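Local coordinates for THUMP domain-containing protein (Pyrococcus horikoshii, PDB 1VBK) that is of unknown function but carries a THUMP domain and ThiI-like regions, and probably binds RNA and ATP, at residues Glu37-Lys42 / Lys59-Val64. Sequence-based numbering, arbitrary orientation.
Sequences EEVPYK and KEAANV
A Schellman motif closes helix 19-36 in the ferredoxin-like domain related to ThiI, and the turn illustrates how a helix end can hand a hydrophobic residue to a neighbouring helix. Glu38, with positive phi (55°), is its C' residue: Glu38 N returns to Val35 O and Val39 N to Leu34 O, and the chain then leaves toward strand 43-47. No hydrogen bond joins 37-42 to 59-64 of helix 58-65; the contact rests on van der Waals packing.

The buried Val39 carries most of it, its two methyls dividing the work. CG1, anti to the backbone N (chi1 179°), lies 3.9 Å from both CA and CB of Ala61, while CG2 meets Val64 CG2 tip to tip, also at 3.9 Å. Leu34 of helix 19-36 touches both Val39 and Ala61, so the three join the two helices. An alanine at Val39 would lose both methyl contacts and would probably loosen the packing of the turn against helix 58-65.

Two glutamates border this apolar patch, Glu37 with its aliphatic carbons and Glu60 with a carboxylate oxygen as well as its chain. Glu37, bent at chi2 (-63°), crosses Val64 obliquely and sets CG 3.8 Å from Val64 CG2; its OE2 makes a weak hydrogen bond to Tyr232 OH. Glu60, extended beyond CG, slides past Val39 in the opposite direction, bringing OE2 to 3.5 Å from Val39 CG2.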
loop_
_atom_site.group_PDB
_atom_site.type_symbol
_atom_site.label_atom_id
_atom_site.label_comp_id
_atom_site.label_asym_id
_atom_site.label_seq_id
_atom_site.Cartn_x
_atom_site.Cartn_y
_atom_site.Cartn_z
ATOM N N GLU A 37 27.767 2.610 4.810
ATOM C CA GLU A 37 29.085 1.978 4.828
ATOM C C GLU A 37 30.215 3.003 4.911
ATOM O O GLU A 37 31.391 2.655 4.832
ATOM C CB GLU A 37 29.273 1.119 3.574
ATOM C CG GLU A 37 28.266 -0.011 3.413
ATOM C CD GLU A 37 28.338 -1.030 4.532
ATOM O OE1 GLU A 37 29.443 -1.549 4.797
ATOM O OE2 GLU A 37 27.286 -1.319 5.144
ATOM N N GLU A 38 29.851 4.267 5.074
ATOM C CA GLU A 38 30.816 5.357 5.162
ATOM C C GLU A 38 31.776 5.432 3.977
ATOM O O GLU A 38 32.984 5.613 4.151
ATOM C CB GLU A 38 31.615 5.274 6.470
ATOM C CG GLU A 38 30.749 5.334 7.718
ATOM C CD GLU A 38 31.526 5.711 8.969
ATOM O OE1 GLU A 38 32.715 5.346 9.086
ATOM O OE2 GLU A 38 30.934 6.364 9.851
ATOM N N VAL A 39 31.237 5.281 2.771
ATOM C CA VAL A 39 32.049 5.384 1.566
ATOM C C VAL A 39 31.870 6.809 1.051
ATOM O O VAL A 39 30.759 7.225 0.726
ATOM C CB VAL A 39 31.593 4.401 0.466
ATOM C CG1 VAL A 39 32.470 4.567 -0.767
ATOM C CG2 VAL A 39 31.669 2.969 0.974
ATOM N N PRO A 40 32.964 7.577 0.976
ATOM C CA PRO A 40 32.901 8.960 0.496
ATOM C C PRO A 40 32.531 9.026 -0.985
ATOM O O PRO A 40 32.879 8.136 -1.753
ATOM C CB PRO A 40 34.320 9.483 0.743
ATOM C CG PRO A 40 34.875 8.558 1.793
ATOM C CD PRO A 40 34.337 7.224 1.362
ATOM N N TYR A 41 31.818 10.080 -1.370
ATOM C CA TYR A 41 31.420 10.297 -2.755
ATOM C C TYR A 41 31.065 11.770 -2.909
ATOM O O TYR A 41 30.588 12.400 -1.963
ATOM C CB TYR A 41 30.227 9.408 -3.128
ATOM C CG TYR A 41 28.917 9.805 -2.499
ATOM C CD1 TYR A 41 28.084 10.743 -3.108
ATOM C CD2 TYR A 41 28.506 9.243 -1.294
ATOM C CE1 TYR A 41 26.874 11.106 -2.536
ATOM C CE2 TYR A 41 27.297 9.603 -0.712
ATOM C CZ TYR A 41 26.489 10.531 -1.338
ATOM O OH TYR A 41 25.292 10.884 -0.765
ATOM N N LYS A 42 31.307 12.314 -4.096
ATOM C CA LYS A 42 31.043 13.718 -4.379
ATOM C C LYS A 42 29.641 13.965 -4.914
ATOM O O LYS A 42 28.961 14.895 -4.478
ATOM C CB LYS A 42 32.055 14.244 -5.399
ATOM C CG LYS A 42 33.513 14.133 -4.982
ATOM C CD LYS A 42 34.419 14.395 -6.180
ATOM C CE LYS A 42 35.891 14.395 -5.793
ATOM N NZ LYS A 42 36.234 15.545 -4.908
ATOM N N LYS A 59 36.528 1.729 -6.054
ATOM C CA LYS A 59 36.590 0.293 -5.804
ATOM C C LYS A 59 35.736 -0.056 -4.579
ATOM O O LYS A 59 34.975 -1.027 -4.585
ATOM C CB LYS A 59 38.046 -0.123 -5.580
ATOM C CG LYS A 59 38.384 -1.537 -6.022
ATOM C CD LYS A 59 37.714 -2.594 -5.161
ATOM C CE LYS A 59 38.197 -3.989 -5.548
ATOM N NZ LYS A 59 37.640 -5.048 -4.657
ATOM N N GLU A 60 35.850 0.756 -3.535
ATOM C CA GLU A 60 35.091 0.529 -2.313
ATOM C C GLU A 60 33.597 0.728 -2.546
ATOM O O GLU A 60 32.774 -0.021 -2.025
ATOM C CB GLU A 60 35.555 1.482 -1.212
ATOM C CG GLU A 60 35.069 1.089 0.170
ATOM C CD GLU A 60 35.588 2.015 1.251
ATOM O OE1 GLU A 60 36.761 2.435 1.155
ATOM O OE2 GLU A 60 34.830 2.312 2.199
ATOM N N ALA A 61 33.249 1.751 -3.316
ATOM C CA ALA A 61 31.847 2.029 -3.614
ATOM C C ALA A 61 31.259 0.875 -4.423
ATOM O O ALA A 61 30.172 0.381 -4.128
ATOM C CB ALA A 61 31.728 3.328 -4.400
ATOM N N ALA A 62 31.988 0.444 -5.447
ATOM C CA ALA A 62 31.524 -0.645 -6.298
ATOM C C ALA A 62 31.224 -1.917 -5.505
ATOM O O ALA A 62 30.221 -2.589 -5.753
ATOM C CB ALA A 62 32.559 -0.930 -7.386
ATOM N N ASN A 63 32.085 -2.243 -4.547
ATOM C CA ASN A 63 31.891 -3.442 -3.742
ATOM C C ASN A 63 30.650 -3.376 -2.859
ATOM O O ASN A 63 30.059 -4.405 -2.548
ATOM C CB ASN A 63 33.134 -3.719 -2.894
ATOM C CG ASN A 63 34.270 -4.313 -3.709
ATOM O OD1 ASN A 63 35.386 -4.476 -3.215
ATOM N ND2 ASN A 63 33.985 -4.650 -4.966
ATOM N N VAL A 64 30.261 -2.171 -2.452
ATOM C CA VAL A 64 29.063 -1.996 -1.634
ATOM C C VAL A 64 27.834 -2.077 -2.542
ATOM O O VAL A 64 26.865 -2.767 -2.237
ATOM C CB VAL A 64 29.043 -0.610 -0.942
ATOM C CG1 VAL A 64 27.660 -0.328 -0.369
ATOM C CG2 VAL A 64 30.099 -0.558 0.161
#